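Local atomic coordinates of protein-arginine-phosphatase (Geobacillus stearothermophilus, PDB entry 4PIC), a protein that removes phosphate from phosphoarginine residues in proteins, with almost no activity on phosphotyrosine peptides, and probably counteracts the protein arginine kinase McsB. Residues P17-L22 / T135-L140; G30-S35 / I73-H78; T103-Q106 / G110-G113. All coordinates share one frame; numbering follows the deposited sequence.

Overall arrangement
The three contacts belong to one alpha/beta domain built on a parallel sheet in the strand order 31-37, 3-9, 78-81, 101-103. Interaction 1 joins helices 15-25 and 123-150 close to the centre of the folded chain (about 6 Å between centres) and closes a long loop in which the other two are nested. Interaction 2 comes first, at the outermost strand 31-37, and interaction 3 follows where helix 104-109 leaves the other outermost strand. Their centres lie about 14 and 13 Å from that of interaction 1, and each touches it: Val-33 packs on Ala-20, and Lys-105 on Leu-136. Interactions 2 and 3, centres about 18 Å apart, do not touch; each packs on the helix pair.

Interaction 1 of 3, residues P17-L22 / T135-L140; sequences PMAAAL and TLIDRL
With CG1 anti to the carbonyl carbon (chi1 -71°) and CD1 extended beyond it (chi2 172°), Ile-137 sends its longer branch straight at helix 15-25, where the terminal methyl meets Ala-19 and Leu-22. Leu-22 also has its CG anti to the carbonyl carbon, and the two side chains cross at about a right angle, so that Ile-137 CD1 comes in beside the base of the leucine rather than end-on to its methyls. The distance from Ile-137 CD1 to Leu-22 CB is 3.7 Å, against 4.1 Å to Leu-22 CD1.

On the Ala-19 side the same methyl lies close to the backbone, with Ile-137 CD1 3.2 Å from Ala-19 O and 3.6 Å from Ala-19 CA, consistent with the small alanine side chain leaving the backbone accessible. All three residues are buried, and between side chains the contact is apolar, though the nearest atom to the methyl is that backbone oxygen. This is helix-helix packing within the low molecular weight phosphatase fold, and the side chain of Ala-19 lies about 8 Å from that of the nucleophile Cys-9.

Leu-133, one turn earlier, touches both Ala-19 and Leu-22, while Asp-138 makes a salt bridge with Lys-26. Helix 15-25 also packs on helix 48-56 through selenomethionine Met-18, and helix 123-150 on helix 104-109 through Leu-136 and Leu-140, while Ala-20 lies against strand 31-37.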
loop_
_atom_site.group_PDB
_atom_site.type_symbol
_atom_site.label_atom_id
_atom_site.label_comp_id
_atom_site.label_asym_id
_atom_site.label_seq_id
_atom_site.Cartn_x
_atom_site.Cartn_y
_atom_site.Cartn_z
ATOM N N PRO A 17 -8.902 -13.009 -0.656
ATOM C CA PRO A 17 -10.235 -13.623 -0.576
ATOM C C PRO A 17 -10.226 -15.109 -0.904
ATOM O O PRO A 17 -11.021 -15.874 -0.338
ATOM C CB PRO A 17 -11.046 -12.854 -1.621
ATOM C CG PRO A 17 -10.351 -11.530 -1.714
ATOM C CD PRO A 17 -8.897 -11.854 -1.573
HETATM N N MSE A 18 -9.332 -15.542 -1.785
HETATM C CA MSE A 18 -9.228 -16.969 -2.051
HETATM C C MSE A 18 -8.730 -17.717 -0.816
HETATM O O MSE A 18 -9.262 -18.768 -0.455
HETATM C CB MSE A 18 -8.319 -17.255 -3.247
HETATM C CG MSE A 18 -8.968 -16.914 -4.589
HETATM SE SE MSE A 18 -8.026 -17.607 -6.155
HETATM C CE MSE A 18 -6.401 -16.535 -6.014
ATOM N N ALA A 19 -7.700 -17.185 -0.173
ATOM C CA ALA A 19 -7.180 -17.765 1.051
ATOM C C ALA A 19 -8.271 -17.867 2.097
ATOM O O ALA A 19 -8.446 -18.926 2.715
ATOM C CB ALA A 19 -6.013 -16.928 1.568
ATOM N N ALA A 20 -9.004 -16.780 2.306
ATOM C CA ALA A 20 -10.060 -16.758 3.308
ATOM C C ALA A 20 -11.146 -17.765 2.970
ATOM O O ALA A 20 -11.615 -18.484 3.852
ATOM C CB ALA A 20 -10.646 -15.348 3.450
ATOM N N ALA A 21 -11.529 -17.840 1.703
ATOM C CA ALA A 21 -12.582 -18.768 1.308
ATOM C C ALA A 21 -12.168 -20.218 1.511
ATOM O O ALA A 21 -12.970 -21.041 1.958
ATOM C CB ALA A 21 -13.008 -18.535 -0.128
ATOM N N LEU A 22 -10.921 -20.536 1.165
ATOM C CA LEU A 22 -10.431 -21.903 1.323
ATOM C C LEU A 22 -10.410 -22.303 2.786
ATOM O O LEU A 22 -10.778 -23.425 3.127
ATOM C CB LEU A 22 -9.038 -22.049 0.704
ATOM C CG LEU A 22 -9.038 -22.040 -0.822
ATOM C CD1 LEU A 22 -7.630 -21.778 -1.315
ATOM C CD2 LEU A 22 -9.547 -23.383 -1.331
ATOM N N THR A 135 -2.769 -25.985 -0.742
ATOM C CA THR A 135 -1.732 -26.766 -0.083
ATOM C C THR A 135 -1.347 -26.140 1.244
ATOM O O THR A 135 -1.283 -26.824 2.273
ATOM C CB THR A 135 -0.493 -26.879 -0.981
ATOM O OG1 THR A 135 -0.862 -27.548 -2.195
ATOM C CG2 THR A 135 0.609 -27.663 -0.269
ATOM N N LEU A 136 -1.117 -24.832 1.227
ATOM C CA LEU A 136 -0.698 -24.144 2.440
ATOM C C LEU A 136 -1.804 -24.077 3.491
ATOM O O LEU A 136 -1.532 -24.149 4.696
ATOM C CB LEU A 136 -0.176 -22.746 2.112
ATOM C CG LEU A 136 1.097 -22.741 1.257
ATOM C CD1 LEU A 136 1.448 -21.339 0.813
ATOM C CD2 LEU A 136 2.270 -23.353 2.006
ATOM N N ILE A 137 -3.048 -23.958 3.048
ATOM C CA ILE A 137 -4.160 -23.854 3.978
ATOM C C ILE A 137 -4.491 -25.210 4.599
ATOM O O ILE A 137 -4.901 -25.290 5.767
ATOM C CB ILE A 137 -5.346 -23.152 3.320
ATOM C CG1 ILE A 137 -4.974 -21.671 3.160
ATOM C CG2 ILE A 137 -6.615 -23.296 4.134
ATOM C CD1 ILE A 137 -5.945 -20.901 2.366
ATOM N N ASP A 138 -4.261 -26.286 3.846
ATOM C CA ASP A 138 -4.356 -27.622 4.419
ATOM C C ASP A 138 -3.324 -27.762 5.537
ATOM O O ASP A 138 -3.635 -28.267 6.621
ATOM C CB ASP A 138 -4.141 -28.704 3.352
ATOM C CG ASP A 138 -5.335 -28.873 2.433
ATOM O OD1 ASP A 138 -6.421 -28.341 2.744
ATOM O OD2 ASP A 138 -5.192 -29.561 1.399
ATOM N N ARG A 139 -2.098 -27.302 5.292
ATOM C CA ARG A 139 -1.058 -27.385 6.319
ATOM C C ARG A 139 -1.391 -26.483 7.495
ATOM O O ARG A 139 -1.133 -26.831 8.647
ATOM C CB ARG A 139 0.317 -26.995 5.773
ATOM C CG ARG A 139 0.682 -27.613 4.441
ATOM C CD ARG A 139 1.539 -28.854 4.532
ATOM N NE ARG A 139 1.976 -29.247 3.191
ATOM C CZ ARG A 139 2.138 -30.502 2.786
ATOM N NH1 ARG A 139 1.908 -31.505 3.621
ATOM N NH2 ARG A 139 2.534 -30.753 1.544
ATOM N N LEU A 140 -1.955 -25.316 7.211
ATOM C CA LEU A 140 -2.389 -24.413 8.268
ATOM C C LEU A 140 -3.443 -25.063 9.156
ATOM O O LEU A 140 -3.347 -24.999 10.390
ATOM C CB LEU A 140 -2.950 -23.134 7.651
ATOM C CG LEU A 140 -3.530 -22.129 8.639
ATOM C CD1 LEU A 140 -2.418 -21.619 9.516
ATOM C CD2 LEU A 140 -4.158 -20.976 7.877
#

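Interaction 2 of 3, residues G30-S35 / I73-H78; sequences GVEVKS and IDWATH
Lys-34 lies over one face of the Trp-75 indole, in a CH-pi and cation-pi contact that joins outermost strand 31-37 of the parallel sheet to the end of helix 70-75 in the alpha/beta fold of the low molecular weight phosphotyrosine phosphatase family. Its methylenes do most of the touching. Lys-34 CD sits 3.5 Å from the centroid of the six-membered ring of Trp-75, only 4° off the ring normal, in the CH-pi contact. The chain runs extended to Lys-34 CE, which lies over the same face toward its rim, 3.4 Å from Trp-75 CE2; the bend at chi4 (-79°) then sets the direction of NZ. The ammonium makes a longer cation-pi contact, Lys-34 NZ being 5.0 Å from the centroid of the five-membered ring of Trp-75.

Glu-32, two residues back on the strand, also points to the indole: Glu-32 CB is 3.8 Å from Trp-75 CZ2. Its carboxylate plane is turned 58° from the ring, and its backbone oxygen, Glu-32 O, comes obliquely to Trp-75 CH2 (3.8 Å). With Trp-75 replaced by an alanine, the methylenes of Lys-34 and the CB of Glu-32 would lose the surface they rest on, and the lysine chain would probably be set free to turn.

In the next shell, backbone hydrogen bonds from Glu-32 and Lys-34 to strand 3-9 fix the strand. On the helix side, Ala-76 turns out of the helix; Arg-4 NE bonds to Trp-75 O, and Lys-100 NZ to the carbonyl oxygens of Ile-73 and Ala-76. The chain enters strand 78-81 through Thr-77, tied to Arg-4 N; Thr-77 OG1 and His-78 ND1 are hydrogen-bonded at 2.7 Å, the hydroxyl lying in the ring plane.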
loop_
_atom_site.group_PDB
_atom_site.type_symbol
_atom_site.label_atom_id
_atom_site.label_comp_id
_atom_site.label_asym_id
_atom_site.label_seq_id
_atom_site.Cartn_x
_atom_site.Cartn_y
_atom_site.Cartn_z
ATOM N N GLY A 30 -13.269 -23.309 16.414
ATOM C CA GLY A 30 -12.319 -22.452 17.100
ATOM C C GLY A 30 -11.489 -21.565 16.184
ATOM O O GLY A 30 -10.524 -20.953 16.633
ATOM N N VAL A 31 -11.857 -21.504 14.907
ATOM C CA VAL A 31 -11.123 -20.688 13.938
ATOM C C VAL A 31 -12.066 -19.724 13.237
ATOM O O VAL A 31 -13.063 -20.139 12.647
ATOM C CB VAL A 31 -10.405 -21.577 12.886
ATOM C CG1 VAL A 31 -9.730 -20.708 11.804
ATOM C CG2 VAL A 31 -9.396 -22.511 13.553
ATOM N N GLU A 32 -11.752 -18.432 13.323
ATOM C CA GLU A 32 -12.469 -17.400 12.579
ATOM C C GLU A 32 -11.528 -16.815 11.526
ATOM O O GLU A 32 -10.314 -16.751 11.741
ATOM C CB GLU A 32 -12.974 -16.300 13.516
ATOM C CG GLU A 32 -13.951 -16.801 14.581
ATOM C CD GLU A 32 -14.295 -15.733 15.603
ATOM O OE1 GLU A 32 -14.414 -14.552 15.212
ATOM O OE2 GLU A 32 -14.437 -16.072 16.798
ATOM N N VAL A 33 -12.101 -16.412 10.397
ATOM C CA VAL A 33 -11.331 -15.987 9.231
ATOM C C VAL A 33 -11.852 -14.654 8.700
ATOM O O VAL A 33 -13.065 -14.472 8.569
ATOM C CB VAL A 33 -11.452 -17.025 8.100
ATOM C CG1 VAL A 33 -10.467 -16.699 6.978
ATOM C CG2 VAL A 33 -11.232 -18.435 8.644
ATOM N N LYS A 34 -10.937 -13.732 8.394
ATOM C CA LYS A 34 -11.271 -12.496 7.701
ATOM C C LYS A 34 -10.182 -12.227 6.686
ATOM O O LYS A 34 -9.117 -12.846 6.714
ATOM C CB LYS A 34 -11.354 -11.309 8.672
ATOM C CG LYS A 34 -12.522 -11.339 9.661
ATOM C CD LYS A 34 -12.449 -10.136 10.617
ATOM C CE LYS A 34 -13.585 -10.132 11.641
ATOM N NZ LYS A 34 -14.877 -9.641 11.082
ATOM N N SER A 35 -10.442 -11.287 5.788
ATOM C CA SER A 35 -9.406 -10.792 4.895
ATOM C C SER A 35 -9.557 -9.294 4.716
ATOM O O SER A 35 -10.647 -8.724 4.912
ATOM C CB SER A 35 -9.432 -11.510 3.545
ATOM O OG SER A 35 -10.594 -11.176 2.815
ATOM N N ILE A 73 -6.176 -5.524 12.687
ATOM C CA ILE A 73 -4.909 -5.902 13.293
ATOM C C ILE A 73 -5.112 -6.343 14.744
ATOM O O ILE A 73 -4.580 -7.374 15.169
ATOM C CB ILE A 73 -3.907 -4.734 13.230
ATOM C CG1 ILE A 73 -3.607 -4.362 11.774
ATOM C CG2 ILE A 73 -2.633 -5.065 14.000
ATOM C CD1 ILE A 73 -2.881 -5.447 10.994
ATOM N N ASP A 74 -5.913 -5.581 15.487
ATOM C CA ASP A 74 -6.190 -5.899 16.885
ATOM C C ASP A 74 -7.070 -7.138 17.045
ATOM O O ASP A 74 -6.958 -7.855 18.037
ATOM C CB ASP A 74 -6.845 -4.711 17.588
ATOM C CG ASP A 74 -5.919 -3.525 17.712
ATOM O OD1 ASP A 74 -4.693 -3.712 17.568
ATOM O OD2 ASP A 74 -6.425 -2.410 17.963
ATOM N N TRP A 75 -7.945 -7.375 16.076
ATOM C CA TRP A 75 -8.803 -8.565 16.079
ATOM C C TRP A 75 -7.995 -9.849 15.872
ATOM O O TRP A 75 -8.216 -10.859 16.549
ATOM C CB TRP A 75 -9.862 -8.429 14.985
ATOM C CG TRP A 75 -10.695 -9.650 14.725
ATOM C CD1 TRP A 75 -11.880 -9.981 15.324
ATOM C CD2 TRP A 75 -10.437 -10.681 13.756
ATOM N NE1 TRP A 75 -12.365 -11.156 14.801
ATOM C CE2 TRP A 75 -11.495 -11.612 13.844
ATOM C CE3 TRP A 75 -9.406 -10.916 12.838
ATOM C CZ2 TRP A 75 -11.558 -12.753 13.041
ATOM C CZ3 TRP A 75 -9.470 -12.052 12.041
ATOM C CH2 TRP A 75 -10.536 -12.959 12.152
ATOM N N ALA A 76 -7.041 -9.795 14.950
ATOM C CA ALA A 76 -6.298 -10.983 14.532
ATOM C C ALA A 76 -5.396 -11.561 15.615
ATOM O O ALA A 76 -4.744 -10.823 16.356
ATOM C CB ALA A 76 -5.475 -10.655 13.288
ATOM N N THR A 77 -5.370 -12.891 15.709
ATOM C CA THR A 77 -4.311 -13.566 16.438
ATOM C C THR A 77 -3.124 -13.789 15.504
ATOM O O THR A 77 -1.974 -13.838 15.939
ATOM C CB THR A 77 -4.776 -14.914 17.018
ATOM O OG1 THR A 77 -5.205 -15.778 15.955
ATOM C CG2 THR A 77 -5.937 -14.705 17.989
ATOM N N HIS A 78 -3.413 -13.933 14.211
ATOM C CA HIS A 78 -2.370 -14.128 13.205
ATOM C C HIS A 78 -2.733 -13.354 11.959
ATOM O O HIS A 78 -3.850 -13.502 11.442
ATOM C CB HIS A 78 -2.237 -15.606 12.818
ATOM C CG HIS A 78 -1.944 -16.508 13.973
ATOM N ND1 HIS A 78 -2.869 -16.778 14.958
ATOM C CD2 HIS A 78 -0.833 -17.209 14.295
ATOM C CE1 HIS A 78 -2.335 -17.598 15.845
ATOM N NE2 HIS A 78 -1.101 -17.880 15.465
#

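Interaction 3 of 3, residues T103-Q106 / G110-G113; sequences TLKQ and GTDG
Thr-103 OG1 donates to Asp-112 OD2 at 2.8 Å, reaching that oxygen from above the carboxylate plane, and at the same time accepts from Gln-106 N at 3.0 Å. Set between the backbone N and the carbonyl carbon (chi1 62°), the hydroxyl is placed to serve both partners. Asp-112 OD2 takes a second bond, on its anti lone pair, from Gly-113 N, so two donors grip one oxygen and fix the turn of the carboxylate. The Gln-106 side chain folds back in return, and Thr-103 N donates to Gln-106 OE1 in a fairly straight bond (165° at the hydrogen). Being near the start of a helix, the aspartate is likely to have its negative charge favoured there.

At the other end of the short helix, Gly-110 N donates to Gln-106 O at 3.0 Å. Gly-110 leaves the helix with positive phi, at backbone angles that would jam a CB against the preceding carbonyl oxygen. The loop then runs back beside the first turn, with Gln-106 CA making a CA-H...O contact of 3.2 Å to Thr-111 O. Lys-105, bent at chi2, lies alongside Thr-111, and Lys-105 CB rests 3.5 Å from Gly-113 O. A water accepting from Lys-105 N and donating to Gly-113 O bridges the first turn to the loop.

Leu-104, turned from the loop, packs on helix 123-150. Thr-103 and Gln-106 form a capping box at the start of helix 104-109, extended here by Asp-112 from the loop after the helix.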
loop_
_atom_site.group_PDB
_atom_site.type_symbol
_atom_site.label_atom_id
_atom_site.label_comp_id
_atom_site.label_asym_id
_atom_site.label_seq_id
_atom_site.Cartn_x
_atom_site.Cartn_y
_atom_site.Cartn_z
ATOM N N THR A 103 4.249 -14.141 6.488
ATOM C CA THR A 103 3.681 -14.616 5.224
ATOM C C THR A 103 3.022 -15.953 5.513
ATOM O O THR A 103 3.448 -16.684 6.411
ATOM C CB THR A 103 4.722 -14.806 4.103
ATOM O OG1 THR A 103 5.674 -15.810 4.486
ATOM C CG2 THR A 103 5.433 -13.490 3.800
ATOM N N LEU A 104 1.976 -16.280 4.770
ATOM C CA LEU A 104 1.333 -17.573 4.937
ATOM C C LEU A 104 2.348 -18.715 4.792
ATOM O O LEU A 104 2.355 -19.648 5.590
ATOM C CB LEU A 104 0.194 -17.713 3.927
ATOM C CG LEU A 104 -0.463 -19.072 3.789
ATOM C CD1 LEU A 104 -1.075 -19.550 5.105
ATOM C CD2 LEU A 104 -1.524 -18.996 2.685
ATOM N N LYS A 105 3.221 -18.604 3.800
ATOM C CA LYS A 105 4.238 -19.617 3.540
ATOM C C LYS A 105 5.196 -19.801 4.712
ATOM O O LYS A 105 5.473 -20.932 5.122
ATOM C CB LYS A 105 5.015 -19.265 2.271
ATOM C CG LYS A 105 6.127 -20.245 1.926
ATOM C CD LYS A 105 5.550 -21.595 1.521
ATOM C CE LYS A 105 6.620 -22.502 0.919
ATOM N NZ LYS A 105 6.052 -23.787 0.403
ATOM N N GLN A 106 5.705 -18.698 5.255
ATOM C CA GLN A 106 6.653 -18.799 6.363
ATOM C C GLN A 106 5.987 -19.399 7.595
ATOM O O GLN A 106 6.595 -20.199 8.309
ATOM C CB GLN A 106 7.304 -17.441 6.676
ATOM C CG GLN A 106 6.514 -16.539 7.614
ATOM C CD GLN A 106 7.288 -15.290 8.029
ATOM O OE1 GLN A 106 7.087 -14.206 7.477
ATOM N NE2 GLN A 106 8.174 -15.443 9.013
ATOM N N GLY A 110 8.106 -22.659 7.367
ATOM C CA GLY A 110 9.424 -22.297 7.867
ATOM C C GLY A 110 10.394 -21.766 6.821
ATOM O O GLY A 110 11.488 -21.303 7.158
ATOM N N THR A 111 10.020 -21.853 5.547
ATOM C CA THR A 111 10.765 -21.146 4.513
ATOM C C THR A 111 9.872 -20.048 3.965
ATOM O O THR A 111 8.672 -20.007 4.252
ATOM C CB THR A 111 11.258 -22.076 3.375
ATOM O OG1 THR A 111 12.079 -21.328 2.459
ATOM C CG2 THR A 111 10.081 -22.689 2.623
ATOM N N ASP A 112 10.437 -19.141 3.187
ATOM C CA ASP A 112 9.616 -18.058 2.680
ATOM C C ASP A 112 9.261 -18.218 1.210
ATOM O O ASP A 112 9.906 -18.962 0.467
ATOM C CB ASP A 112 10.238 -16.692 2.979
ATOM C CG ASP A 112 9.273 -15.767 3.696
ATOM O OD1 ASP A 112 9.652 -15.198 4.742
ATOM O OD2 ASP A 112 8.124 -15.611 3.208
ATOM N N GLY A 113 8.197 -17.533 0.812
ATOM C CA GLY A 113 7.711 -17.595 -0.549
ATOM C C GLY A 113 6.491 -16.711 -0.657
ATOM O O GLY A 113 5.823 -16.445 0.351
HETATM O O HOH W 1 3.146 -16.564 1.535
#